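Local atomic coordinates of transcription termination factor FttA (Pyrococcus horikoshii, PDB entry 3AF6), a protein that probably terminates transcription by cutting nascent RNA at the exit channel of RNA polymerase, using two zinc ions in its metallo-beta-lactamase and beta-CASP nuclease core. Residues L249-I254 with D275-T280; I545-Y550 with M583-I588; G195-V200 with P642-T647; V439-E444 with Y489-S494. All blocks are in the same frame, centred on the assembly; numbering follows the deposited sequence.

Contact 1: residues L249-I254 with D275-T280; sequences LDAIII and DGPIYT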
loop_
_atom_site.group_PDB
_atom_site.type_symbol
_atom_site.label_atom_id
_atom_site.label_comp_id
_atom_site.label_asym_id
_atom_site.label_seq_id
_atom_site.Cartn_x
_atom_site.Cartn_y
_atom_site.Cartn_z
ATOM N N LEU A 249 14.285 -9.401 -14.066
ATOM C CA LEU A 249 13.122 -9.189 -13.219
ATOM C C LEU A 249 12.031 -8.436 -13.975
ATOM O O LEU A 249 12.130 -7.230 -14.196
ATOM C CB LEU A 249 13.516 -8.413 -11.961
ATOM C CG LEU A 249 12.429 -8.346 -10.885
ATOM C CD1 LEU A 249 12.078 -9.746 -10.427
ATOM C CD2 LEU A 249 12.909 -7.511 -9.704
ATOM N N ASP A 250 10.991 -9.165 -14.373
ATOM C CA ASP A 250 9.869 -8.598 -15.116
ATOM C C ASP A 250 9.117 -7.564 -14.307
ATOM O O ASP A 250 8.687 -6.546 -14.836
ATOM C CB ASP A 250 8.879 -9.695 -15.509
ATOM C CG ASP A 250 9.431 -10.643 -16.550
ATOM O OD1 ASP A 250 9.467 -10.266 -17.742
ATOM O OD2 ASP A 250 9.826 -11.768 -16.173
ATOM N N ALA A 251 8.950 -7.824 -13.018
ATOM C CA ALA A 251 8.202 -6.900 -12.192
ATOM C C ALA A 251 8.253 -7.171 -10.706
ATOM O O ALA A 251 8.576 -8.271 -10.266
ATOM C CB ALA A 251 6.750 -6.900 -12.643
ATOM N N ILE A 252 7.918 -6.137 -9.942
ATOM C CA ILE A 252 7.834 -6.222 -8.491
ATOM C C ILE A 252 6.383 -5.848 -8.153
ATOM O O ILE A 252 5.804 -4.963 -8.772
ATOM C CB ILE A 252 8.795 -5.232 -7.796
ATOM C CG1 ILE A 252 10.249 -5.587 -8.136
ATOM C CG2 ILE A 252 8.589 -5.289 -6.290
ATOM C CD1 ILE A 252 11.299 -4.634 -7.550
ATOM N N ILE A 253 5.782 -6.537 -7.197
ATOM C CA ILE A 253 4.414 -6.231 -6.810
ATOM C C ILE A 253 4.412 -5.992 -5.309
ATOM O O ILE A 253 5.087 -6.714 -4.573
ATOM C CB ILE A 253 3.467 -7.409 -7.120
ATOM C CG1 ILE A 253 3.687 -7.877 -8.558
ATOM C CG2 ILE A 253 2.019 -6.988 -6.910
ATOM C CD1 ILE A 253 2.889 -9.094 -8.932
ATOM N N ILE A 254 3.663 -4.997 -4.847
ATOM C CA ILE A 254 3.613 -4.733 -3.418
ATOM C C ILE A 254 2.205 -4.927 -2.852
ATOM O O ILE A 254 1.259 -4.302 -3.326
ATOM C CB ILE A 254 4.099 -3.304 -3.112
ATOM C CG1 ILE A 254 5.500 -3.090 -3.715
ATOM C CG2 ILE A 254 4.099 -3.066 -1.607
ATOM C CD1 ILE A 254 6.571 -4.122 -3.291
ATOM N N ASP A 275 15.273 -1.625 -12.921
ATOM C CA ASP A 275 14.570 -0.469 -13.446
ATOM C C ASP A 275 13.370 -0.913 -14.274
ATOM O O ASP A 275 13.092 -0.387 -15.346
ATOM C CB ASP A 275 15.498 0.461 -14.239
ATOM C CG ASP A 275 15.799 -0.040 -15.619
ATOM O OD1 ASP A 275 15.990 0.818 -16.509
ATOM O OD2 ASP A 275 15.858 -1.272 -15.815
ATOM N N GLY A 276 12.667 -1.908 -13.745
ATOM C CA GLY A 276 11.474 -2.422 -14.391
ATOM C C GLY A 276 10.277 -1.827 -13.670
ATOM O O GLY A 276 10.441 -0.914 -12.859
ATOM N N PRO A 277 9.063 -2.328 -13.920
ATOM C CA PRO A 277 7.839 -1.822 -13.284
ATOM C C PRO A 277 7.509 -2.333 -11.881
ATOM O O PRO A 277 7.813 -3.473 -11.529
ATOM C CB PRO A 277 6.765 -2.238 -14.276
ATOM C CG PRO A 277 7.263 -3.596 -14.697
ATOM C CD PRO A 277 8.735 -3.329 -14.951
ATOM N N ILE A 278 6.874 -1.479 -11.086
ATOM C CA ILE A 278 6.431 -1.866 -9.747
ATOM C C ILE A 278 4.916 -1.704 -9.751
ATOM O O ILE A 278 4.421 -0.590 -9.894
ATOM C CB ILE A 278 6.959 -0.943 -8.650
ATOM C CG1 ILE A 278 8.487 -0.885 -8.676
ATOM C CG2 ILE A 278 6.463 -1.441 -7.301
ATOM C CD1 ILE A 278 9.057 0.136 -7.700
ATOM N N TYR A 279 4.179 -2.800 -9.604
ATOM C CA TYR A 279 2.721 -2.718 -9.601
ATOM C C TYR A 279 2.165 -2.694 -8.190
ATOM O O TYR A 279 2.614 -3.447 -7.331
ATOM C CB TYR A 279 2.120 -3.897 -10.349
ATOM C CG TYR A 279 2.523 -3.952 -11.792
ATOM C CD1 TYR A 279 3.618 -4.723 -12.206
ATOM C CD2 TYR A 279 1.853 -3.186 -12.742
ATOM C CE1 TYR A 279 4.032 -4.721 -13.537
ATOM C CE2 TYR A 279 2.253 -3.175 -14.069
ATOM C CZ TYR A 279 3.340 -3.939 -14.461
ATOM O OH TYR A 279 3.735 -3.901 -15.770
ATOM N N THR A 280 1.178 -1.832 -7.959
ATOM C CA THR A 280 0.552 -1.721 -6.648
ATOM C C THR A 280 -0.730 -0.858 -6.738
ATOM O O THR A 280 -0.962 -0.210 -7.767
ATOM C CB THR A 280 1.560 -1.115 -5.645
ATOM O OG1 THR A 280 1.070 -1.289 -4.315
ATOM C CG2 THR A 280 1.766 0.362 -5.913
HETATM O O HOH W 1 5.448 -6.197 -16.026
#

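Contact 2: residues I545-Y550 with M583-I588; sequences IIFVSY and MEVHTI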
loop_
_atom_site.group_PDB
_atom_site.type_symbol
_atom_site.label_atom_id
_atom_site.label_comp_id
_atom_site.label_asym_id
_atom_site.label_seq_id
_atom_site.Cartn_x
_atom_site.Cartn_y
_atom_site.Cartn_z
ATOM N N ILE A 545 0.723 3.322 28.747
ATOM C CA ILE A 545 1.121 2.993 27.389
ATOM C C ILE A 545 0.254 1.810 26.949
ATOM O O ILE A 545 0.087 0.840 27.688
ATOM C CB ILE A 545 2.634 2.651 27.300
ATOM C CG1 ILE A 545 3.055 2.604 25.832
ATOM C CG2 ILE A 545 2.933 1.335 28.009
ATOM C CD1 ILE A 545 4.542 2.425 25.622
ATOM N N ILE A 546 -0.321 1.911 25.756
ATOM C CA ILE A 546 -1.189 0.862 25.234
ATOM C C ILE A 546 -0.714 0.352 23.874
ATOM O O ILE A 546 -0.663 1.102 22.900
ATOM C CB ILE A 546 -2.644 1.386 25.069
ATOM C CG1 ILE A 546 -3.185 1.887 26.409
ATOM C CG2 ILE A 546 -3.537 0.284 24.531
ATOM C CD1 ILE A 546 -4.529 2.573 26.294
ATOM N N PHE A 547 -0.365 -0.923 23.803
ATOM C CA PHE A 547 0.065 -1.496 22.530
ATOM C C PHE A 547 -1.185 -2.004 21.829
ATOM O O PHE A 547 -1.975 -2.750 22.416
ATOM C CB PHE A 547 1.072 -2.636 22.756
ATOM C CG PHE A 547 2.392 -2.166 23.304
ATOM C CD1 PHE A 547 3.258 -1.411 22.512
ATOM C CD2 PHE A 547 2.738 -2.407 24.631
ATOM C CE1 PHE A 547 4.446 -0.896 23.034
ATOM C CE2 PHE A 547 3.921 -1.898 25.159
ATOM C CZ PHE A 547 4.775 -1.139 24.357
ATOM N N VAL A 548 -1.372 -1.572 20.586
ATOM C CA VAL A 548 -2.535 -1.959 19.800
ATOM C C VAL A 548 -2.096 -2.607 18.499
ATOM O O VAL A 548 -2.841 -2.651 17.520
ATOM C CB VAL A 548 -3.413 -0.736 19.471
ATOM C CG1 VAL A 548 -3.897 -0.079 20.752
ATOM C CG2 VAL A 548 -2.622 0.248 18.624
ATOM N N SER A 549 -0.866 -3.099 18.490
ATOM C CA SER A 549 -0.333 -3.756 17.315
ATOM C C SER A 549 0.681 -4.808 17.717
ATOM O O SER A 549 1.201 -4.805 18.839
ATOM C CB SER A 549 0.319 -2.739 16.376
ATOM O OG SER A 549 1.411 -2.094 16.999
ATOM N N TYR A 550 0.940 -5.718 16.788
ATOM C CA TYR A 550 1.894 -6.792 16.986
ATOM C C TYR A 550 3.259 -6.190 17.265
ATOM O O TYR A 550 3.731 -5.346 16.501
ATOM C CB TYR A 550 1.983 -7.647 15.718
ATOM C CG TYR A 550 2.885 -8.854 15.845
ATOM C CD1 TYR A 550 2.550 -9.904 16.700
ATOM C CD2 TYR A 550 4.060 -8.959 15.095
ATOM C CE1 TYR A 550 3.356 -11.033 16.804
ATOM C CE2 TYR A 550 4.879 -10.090 15.196
ATOM C CZ TYR A 550 4.516 -11.123 16.052
ATOM O OH TYR A 550 5.293 -12.257 16.156
ATOM N N MET A 583 5.342 3.594 34.335
ATOM C CA MET A 583 4.037 3.856 33.737
ATOM C C MET A 583 3.337 2.517 33.521
ATOM O O MET A 583 4.001 1.478 33.467
ATOM C CB MET A 583 4.221 4.547 32.384
ATOM C CG MET A 583 4.792 3.620 31.304
ATOM S SD MET A 583 5.090 4.382 29.683
ATOM C CE MET A 583 3.790 5.633 29.614
ATOM N N GLU A 584 2.010 2.539 33.394
ATOM C CA GLU A 584 1.255 1.305 33.172
ATOM C C GLU A 584 1.403 0.771 31.755
ATOM O O GLU A 584 1.357 1.529 30.786
ATOM C CB GLU A 584 -0.234 1.512 33.451
ATOM C CG GLU A 584 -0.631 1.396 34.912
ATOM C CD GLU A 584 -2.096 1.043 35.072
ATOM O OE1 GLU A 584 -2.945 1.777 34.518
ATOM O OE2 GLU A 584 -2.396 0.027 35.742
ATOM N N VAL A 585 1.559 -0.543 31.645
ATOM C CA VAL A 585 1.709 -1.197 30.347
ATOM C C VAL A 585 0.475 -2.047 30.018
ATOM O O VAL A 585 0.211 -3.055 30.683
ATOM C CB VAL A 585 2.970 -2.115 30.328
ATOM C CG1 VAL A 585 3.184 -2.685 28.930
ATOM C CG2 VAL A 585 4.200 -1.336 30.783
ATOM N N HIS A 586 -0.271 -1.641 28.993
ATOM C CA HIS A 586 -1.474 -2.365 28.581
ATOM C C HIS A 586 -1.381 -2.838 27.135
ATOM O O HIS A 586 -0.798 -2.158 26.286
ATOM C CB HIS A 586 -2.710 -1.469 28.702
ATOM C CG HIS A 586 -2.987 -0.998 30.091
ATOM N ND1 HIS A 586 -3.391 -1.848 31.099
ATOM C CD2 HIS A 586 -2.905 0.234 30.646
ATOM C CE1 HIS A 586 -3.545 -1.161 32.216
ATOM N NE2 HIS A 586 -3.256 0.105 31.968
ATOM N N THR A 587 -1.969 -3.996 26.852
ATOM C CA THR A 587 -1.971 -4.527 25.498
ATOM C C THR A 587 -3.405 -4.810 25.061
ATOM O O THR A 587 -4.087 -5.645 25.650
ATOM C CB THR A 587 -1.149 -5.838 25.383
ATOM O OG1 THR A 587 0.237 -5.565 25.622
ATOM C CG2 THR A 587 -1.293 -6.436 23.993
ATOM N N ILE A 588 -3.862 -4.100 24.036
ATOM C CA ILE A 588 -5.205 -4.288 23.509
ATOM C C ILE A 588 -5.022 -4.695 22.057
ATOM O O ILE A 588 -4.755 -3.850 21.212
ATOM C CB ILE A 588 -6.029 -2.976 23.544
ATOM C CG1 ILE A 588 -6.001 -2.355 24.944
ATOM C CG2 ILE A 588 -7.465 -3.262 23.135
ATOM C CD1 ILE A 588 -6.681 -3.177 25.999
#

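Contact 3: residues G195-V200 with P642-T647; sequences GGFREV and PNNLDT. With SO4 (sulfate ion), chain D.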
loop_
_atom_site.group_PDB
_atom_site.type_symbol
_atom_site.label_atom_id
_atom_site.label_comp_id
_atom_site.label_asym_id
_atom_site.label_seq_id
_atom_site.Cartn_x
_atom_site.Cartn_y
_atom_site.Cartn_z
ATOM N N GLY A 195 12.674 -13.900 2.044
ATOM C CA GLY A 195 12.478 -13.328 3.362
ATOM C C GLY A 195 11.012 -13.302 3.733
ATOM O O GLY A 195 10.148 -13.069 2.886
ATOM N N GLY A 196 10.714 -13.528 5.004
ATOM C CA GLY A 196 9.327 -13.528 5.414
ATOM C C GLY A 196 8.761 -14.932 5.495
ATOM O O GLY A 196 7.558 -15.117 5.676
ATOM N N PHE A 197 9.613 -15.933 5.320
ATOM C CA PHE A 197 9.165 -17.315 5.443
ATOM C C PHE A 197 9.612 -17.709 6.841
ATOM O O PHE A 197 10.750 -17.443 7.220
ATOM C CB PHE A 197 9.824 -18.208 4.385
ATOM C CG PHE A 197 9.139 -18.176 3.040
ATOM C CD1 PHE A 197 8.510 -17.015 2.584
ATOM C CD2 PHE A 197 9.131 -19.307 2.224
ATOM C CE1 PHE A 197 7.878 -16.981 1.330
ATOM C CE2 PHE A 197 8.503 -19.289 0.964
ATOM C CZ PHE A 197 7.874 -18.120 0.515
ATOM N N ARG A 198 8.711 -18.307 7.614
ATOM C CA ARG A 198 9.010 -18.717 8.988
ATOM C C ARG A 198 9.503 -17.563 9.862
ATOM O O ARG A 198 10.198 -17.770 10.854
ATOM C CB ARG A 198 10.035 -19.858 9.009
ATOM C CG ARG A 198 9.419 -21.248 8.875
ATOM C CD ARG A 198 10.463 -22.348 9.072
ATOM N NE ARG A 198 9.974 -23.661 8.658
ATOM C CZ ARG A 198 9.263 -24.482 9.428
ATOM N NH1 ARG A 198 8.960 -24.132 10.678
ATOM N NH2 ARG A 198 8.838 -25.645 8.940
ATOM N N GLU A 199 9.125 -16.346 9.490
ATOM C CA GLU A 199 9.522 -15.167 10.240
ATOM C C GLU A 199 8.577 -14.023 9.872
ATOM O O GLU A 199 7.876 -14.090 8.870
ATOM C CB GLU A 199 10.975 -14.788 9.897
ATOM C CG GLU A 199 11.128 -13.791 8.738
ATOM C CD GLU A 199 12.542 -13.723 8.149
ATOM O OE1 GLU A 199 13.536 -13.711 8.906
ATOM O OE2 GLU A 199 12.659 -13.663 6.909
ATOM N N VAL A 200 8.536 -12.992 10.706
ATOM C CA VAL A 200 7.729 -11.812 10.426
ATOM C C VAL A 200 8.766 -10.817 9.905
ATOM O O VAL A 200 9.885 -10.759 10.419
ATOM C CB VAL A 200 7.094 -11.243 11.719
ATOM C CG1 VAL A 200 6.581 -9.842 11.471
ATOM C CG2 VAL A 200 5.951 -12.137 12.188
ATOM N N PRO A 642 7.413 -23.343 4.614
ATOM C CA PRO A 642 8.782 -23.263 4.113
ATOM C C PRO A 642 9.671 -22.263 4.836
ATOM O O PRO A 642 9.181 -21.327 5.475
ATOM C CB PRO A 642 8.572 -22.891 2.653
ATOM C CG PRO A 642 7.424 -21.956 2.750
ATOM C CD PRO A 642 6.485 -22.682 3.681
ATOM N N ASN A 643 10.981 -22.481 4.728
ATOM C CA ASN A 643 11.990 -21.604 5.317
ATOM C C ASN A 643 12.480 -20.692 4.200
ATOM O O ASN A 643 12.274 -21.006 3.032
ATOM C CB ASN A 643 13.167 -22.426 5.817
ATOM C CG ASN A 643 13.076 -22.734 7.278
ATOM O OD1 ASN A 643 13.181 -21.834 8.116
ATOM N ND2 ASN A 643 12.884 -24.012 7.608
ATOM N N ASN A 644 13.109 -19.565 4.531
ATOM C CA ASN A 644 13.628 -18.714 3.464
ATOM C C ASN A 644 14.665 -19.571 2.733
ATOM O O ASN A 644 15.315 -20.409 3.354
ATOM C CB ASN A 644 14.319 -17.449 4.007
ATOM C CG ASN A 644 13.361 -16.507 4.736
ATOM O OD1 ASN A 644 12.219 -16.313 4.321
ATOM N ND2 ASN A 644 13.837 -15.902 5.814
ATOM N N LEU A 645 14.801 -19.369 1.424
ATOM C CA LEU A 645 15.760 -20.101 0.599
ATOM C C LEU A 645 15.277 -21.492 0.233
ATOM O O LEU A 645 16.004 -22.267 -0.404
ATOM C CB LEU A 645 17.146 -20.163 1.263
ATOM C CG LEU A 645 17.685 -18.763 1.594
ATOM C CD1 LEU A 645 19.025 -18.852 2.294
ATOM C CD2 LEU A 645 17.789 -17.947 0.317
ATOM N N ASP A 646 14.056 -21.814 0.653
ATOM C CA ASP A 646 13.431 -23.075 0.262
ATOM C C ASP A 646 12.799 -22.675 -1.074
ATOM O O ASP A 646 12.391 -21.516 -1.242
ATOM C CB ASP A 646 12.293 -23.447 1.208
ATOM C CG ASP A 646 12.666 -24.512 2.215
ATOM O OD1 ASP A 646 11.947 -24.610 3.227
ATOM O OD2 ASP A 646 13.643 -25.260 2.008
ATOM N N THR A 647 12.746 -23.589 -2.035
ATOM C CA THR A 647 12.088 -23.286 -3.304
ATOM C C THR A 647 11.087 -24.402 -3.556
ATOM O O THR A 647 11.443 -25.575 -3.536
ATOM C CB THR A 647 13.058 -23.224 -4.503
ATOM O OG1 THR A 647 13.996 -22.161 -4.311
ATOM C CG2 THR A 647 12.280 -22.965 -5.801
HETATM S S SO4 D . 17.008 -16.763 6.846
HETATM O O1 SO4 D . 18.473 -16.684 7.016
HETATM O O2 SO4 D . 16.534 -15.559 6.162
HETATM O O3 SO4 D . 16.671 -17.947 6.054
HETATM O O4 SO4 D . 16.360 -16.862 8.165
HETATM O O HOH W 2 6.847 -19.849 6.143
#

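Contact 4: residues V439-E444 with Y489-S494; sequences VMMVLE and YNPFLS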
loop_
_atom_site.group_PDB
_atom_site.type_symbol
_atom_site.label_atom_id
_atom_site.label_comp_id
_atom_site.label_asym_id
_atom_site.label_seq_id
_atom_site.Cartn_x
_atom_site.Cartn_y
_atom_site.Cartn_z
ATOM N N VAL A 439 -7.787 3.270 15.332
ATOM C CA VAL A 439 -8.004 3.698 16.704
ATOM C C VAL A 439 -8.593 5.102 16.674
ATOM O O VAL A 439 -9.384 5.480 17.549
ATOM C CB VAL A 439 -6.692 3.699 17.504
ATOM C CG1 VAL A 439 -6.898 4.354 18.866
ATOM C CG2 VAL A 439 -6.203 2.271 17.671
ATOM N N MET A 440 -8.225 5.881 15.664
ATOM C CA MET A 440 -8.776 7.227 15.557
ATOM C C MET A 440 -10.286 7.112 15.446
ATOM O O MET A 440 -11.005 7.715 16.234
ATOM C CB MET A 440 -8.213 7.967 14.338
ATOM C CG MET A 440 -6.994 8.825 14.663
ATOM S SD MET A 440 -5.996 9.132 13.208
ATOM C CE MET A 440 -6.844 10.562 12.467
ATOM N N MET A 441 -10.761 6.322 14.488
ATOM C CA MET A 441 -12.194 6.143 14.299
ATOM C C MET A 441 -12.859 5.745 15.604
ATOM O O MET A 441 -13.844 6.352 16.019
ATOM C CB MET A 441 -12.462 5.088 13.236
ATOM C CG MET A 441 -12.030 5.513 11.851
ATOM S SD MET A 441 -12.858 7.014 11.305
ATOM C CE MET A 441 -11.755 8.265 11.890
ATOM N N VAL A 442 -12.316 4.736 16.266
ATOM C CA VAL A 442 -12.888 4.315 17.527
ATOM C C VAL A 442 -13.089 5.505 18.465
ATOM O O VAL A 442 -14.154 5.641 19.053
ATOM C CB VAL A 442 -12.016 3.260 18.224
ATOM C CG1 VAL A 442 -12.563 2.966 19.603
ATOM C CG2 VAL A 442 -12.000 1.991 17.403
ATOM N N LEU A 443 -12.091 6.373 18.600
ATOM C CA LEU A 443 -12.232 7.525 19.491
ATOM C C LEU A 443 -13.129 8.628 18.929
ATOM O O LEU A 443 -13.722 9.397 19.684
ATOM C CB LEU A 443 -10.862 8.119 19.823
ATOM C CG LEU A 443 -9.880 7.236 20.591
ATOM C CD1 LEU A 443 -8.539 7.952 20.690
ATOM C CD2 LEU A 443 -10.419 6.914 21.961
ATOM N N GLU A 444 -13.230 8.697 17.604
ATOM C CA GLU A 444 -14.042 9.716 16.942
ATOM C C GLU A 444 -15.546 9.423 17.048
ATOM O O GLU A 444 -16.356 10.344 17.106
ATOM C CB GLU A 444 -13.616 9.839 15.477
ATOM C CG GLU A 444 -14.121 11.084 14.757
ATOM C CD GLU A 444 -15.590 11.002 14.373
ATOM O OE1 GLU A 444 -15.992 9.999 13.743
ATOM O OE2 GLU A 444 -16.340 11.951 14.691
ATOM N N TYR A 489 -19.470 15.705 5.549
ATOM C CA TYR A 489 -18.923 15.160 6.788
ATOM C C TYR A 489 -17.644 14.366 6.568
ATOM O O TYR A 489 -17.379 13.879 5.467
ATOM C CB TYR A 489 -19.948 14.259 7.479
ATOM C CG TYR A 489 -19.471 13.716 8.810
ATOM C CD1 TYR A 489 -19.008 14.578 9.810
ATOM C CD2 TYR A 489 -19.485 12.345 9.076
ATOM C CE1 TYR A 489 -18.570 14.089 11.042
ATOM C CE2 TYR A 489 -19.048 11.846 10.307
ATOM C CZ TYR A 489 -18.592 12.724 11.284
ATOM O OH TYR A 489 -18.160 12.244 12.503
ATOM N N ASN A 490 -16.862 14.232 7.634
ATOM C CA ASN A 490 -15.607 13.502 7.580
ATOM C C ASN A 490 -15.063 13.324 8.996
ATOM O O ASN A 490 -14.640 14.288 9.632
ATOM C CB ASN A 490 -14.603 14.276 6.730
ATOM C CG ASN A 490 -13.540 13.388 6.148
ATOM O OD1 ASN A 490 -12.882 12.641 6.870
ATOM N ND2 ASN A 490 -13.365 13.458 4.834
ATOM N N PRO A 491 -15.066 12.084 9.510
ATOM C CA PRO A 491 -14.569 11.795 10.860
ATOM C C PRO A 491 -13.080 12.084 11.068
ATOM O O PRO A 491 -12.622 12.207 12.203
ATOM C CB PRO A 491 -14.908 10.318 11.042
ATOM C CG PRO A 491 -14.786 9.785 9.656
ATOM C CD PRO A 491 -15.499 10.846 8.843
ATOM N N PHE A 492 -12.329 12.185 9.976
ATOM C CA PHE A 492 -10.900 12.469 10.066
ATOM C C PHE A 492 -10.681 13.955 10.324
ATOM O O PHE A 492 -9.696 14.350 10.950
ATOM C CB PHE A 492 -10.187 12.062 8.771
ATOM C CG PHE A 492 -10.242 10.589 8.486
ATOM C CD1 PHE A 492 -10.800 10.120 7.300
ATOM C CD2 PHE A 492 -9.758 9.670 9.413
ATOM C CE1 PHE A 492 -10.879 8.757 7.041
ATOM C CE2 PHE A 492 -9.830 8.304 9.165
ATOM C CZ PHE A 492 -10.392 7.845 7.977
ATOM N N LEU A 493 -11.609 14.771 9.830
ATOM C CA LEU A 493 -11.542 16.218 10.005
ATOM C C LEU A 493 -11.904 16.623 11.433
ATOM O O LEU A 493 -11.603 17.740 11.857
ATOM C CB LEU A 493 -12.503 16.918 9.038
ATOM C CG LEU A 493 -12.268 16.861 7.529
ATOM C CD1 LEU A 493 -13.479 17.443 6.814
ATOM C CD2 LEU A 493 -11.009 17.630 7.170
ATOM N N SER A 494 -12.555 15.717 12.158
ATOM C CA SER A 494 -12.974 15.974 13.534
ATOM C C SER A 494 -12.028 16.916 14.269
ATOM O O SER A 494 -10.821 16.657 14.371
ATOM C CB SER A 494 -13.085 14.661 14.306
ATOM O OG SER A 494 -13.374 14.905 15.672
#

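Contact 1: residues L249-I254 with D275-T280
Ile252 and Tyr279 meet where two parallel strands of the metallo-beta-lactamase sheet run side by side, the two ends of a beta-alpha-beta crossover. Ile252 bonds to the two residues that flank Ile278: its N donates to Pro277 O at 3.1 Å, and its O accepts from Tyr279 N at 2.8 Å. Next, Ile254 N donates to Tyr279 O at 3.1 Å. Proline suits the entry: its carbonyl joins the ladder, but with no N-H to give, it meets Asp250 O with CD (3.2 Å), where the ladder starts. Branched isoleucines suit an extended, buried strand. Ile254 and Ile278 lie alongside, CG1 to CG2 at 4.1 Å, and Ile252 shares their face; Ile253 and Tyr279 occupy the other, against Leu337 of strand 335-341. Farther out, helix 164-178 packs on Pro277 and Tyr279, while Asp250 pairs with Arg180. The crossover connection carries zinc ligands His256, His258, Asp260 and His261, and the Ile254 side chain comes to about 10 Å from a zinc ion. Tyr279 CG lies anti to its carbonyl carbon (chi1 -61°), which turns the ring toward residue 251. There Ala251 CB, small enough to fit, meets the ring edge at CE1, 3.6 Å away.

Contact 2: residues I545-Y550 with M583-I588
Ile545 pairs with Val585 and Phe547 with Thr587 in two parallel strands, 545-547 and 584-587, whose axes approach to 4.6 Å at an angle of 20°. Ile545 and Phe547 each turn both N-H and carbonyl to the partner strand. Ile545 N donates to Glu584 O and its O accepts from His586 N, both at 2.8 Å; Phe547 repeats the pattern with His586 O and with Ile588 N, which prolongs the ladder past the end of strand 584-587. Ile546, lying between them, brings its CA-H to His586 O and sends its own backbone bonds to Leu427 of strand 425-429. The pair thus forms one margin of the parallel alpha/beta sheet of the beta-CASP region, with strand 584-587 outermost in this chain.

Side chains divide by face. On one, Ile546 CG2 touches Ile588 CG1 at 3.6 Å, and with His586 they pack beneath helix 405-420; beta-branched isoleucines suit both the extended backbone and this buried layer. The imidazole of His586 turns back along its own strand: NE2 donates to Glu584 OE1 at 3.1 Å, the oxygen lying near the imidazole plane yet being approached from above the carboxylate. Arg422 also forms a salt bridge with this oxygen, and the charge would help to orient the pair. On the other face, Val585 CG1 comes to the edge of the Phe547 ring at CE2, 3.9 Å away, while helix 556-561 packs on the same phenylalanine. At the strand start the flexible Met583 chain bends at chi3 (-32°) over Ile545, bringing SD to 3.8 Å from CB.

Contact 3: residues G195-V200 with P642-T647
Asn644 reaches across to the Gly195-Glu199 loop from a type II beta turn, Asn643 to Asp646, that leads into the last strand of the metallo-beta-lactamase fold. The inner part is close and ordered by the Asn644 amide, which is sent to the loop by a CG anti to the carbonyl carbon (chi1 -65°). OD1 accepts from Phe197 N at 2.8 Å, and ND2 donates to Glu199 OE2, also at 2.8 Å. OE2 lies near the amide plane, while ND2 approaches it from above the carboxylate plane. Glu199 OE2 takes a second hydrogen on its anti lone pair, from Gly196 N, and pairs with Arg202, so that charge and N-H groups together hold the loop's shape. Glycine suits position 196, where phi is 98° and a CB would press on the preceding carbonyl. Phe197 turns inward, its ring beside Pro642, Val617 and Leu205, an apolar setting for an aromatic group. Gly196 also bonds through its backbone to the zinc ligand His618, which ties this junction of the N- and C-terminal parts of the domain to the metal site.

The outer side is looser. Arg198 stretches its aliphatic chain past Asn643, and a water joins Arg198 N to Pro642 O. A sulfate, probably from the crystallisation liquor, sits beyond the amide, its O2 accepting from Asn644 ND2 at 2.7 Å.

Contact 4: residues V439-E444 with Y489-S494
Glu444 and Pro491 mark the closest backbone approach, CA to CA 6.4 Å, between helix segment 439-444 and a loop of which residues 491-493 have helical backbone angles. The helix offers Met440, Met441 and Glu444, one turn of residues on a common side, to the loop of the beta-CASP region that leads into strand 497-499.

Met441 carries the apolar half. Its chain bends at both chi2 and chi3 (90°), folding the thioether over so that SD lies 3.8 Å from Pro491 CG and the terminal methyl reaches the Phe492 ring. The result is a Met-aromatic contact, SD 4.5 Å from the ring centroid, approached obliquely, 36° off the normal. Met440 CE comes to the edge of the same ring, 4.3 Å from CD2. Flexible, polarisable methionines fit well round a flat ring, and Thr466 and Thr470 of helix 462-471 also touch it. Within the loop, Asn490 OD1 accepts from Phe492 N at 3.2 Å, an Asx turn that shapes the chain around Phe492, while the rigid ring of Pro491 presents CG to the sulfur.

Glu444 carries the polar half. With CG anti to its backbone N (chi1 -165°), its chain, bent at chi2, passes Ser494 CB, 3.8 Å from Glu444 CG, and meets Tyr489 tip to tip, OE2 2.9 Å from OH. Arg448 lies near both groups, giving a weak hydrogen bond to the phenol and a long ion pair to the carboxylate. The burial of this carboxylate beside Pro491 may be eased by the nearby phenol and, weakly, by Arg448.

Contacts 1 and 2 are both ladders between parallel strands, but in different sheets: contact 1 is interior to the metallo-beta-lactamase sheet, while contact 2 lies at the margin of the beta-CASP sheet, where a His586-Glu584 hydrogen bond adds a polar element to the aliphatic packing. Contact 3 joins two loops and contact 4 a helix and a loop, both mainly through side chains, the first partly exposed and polar, the second buried and rich in sulfur and aromatic groups. Contact 3 joins segments over 440 residues apart and encloses the other three. Contact 2 touches two companions: Tyr550 packs on Val200 of contact 3, and Val548 on Val439 of contact 4. Contacts 1 and 3 lie near the zinc site, whereas contact 4 stands apart.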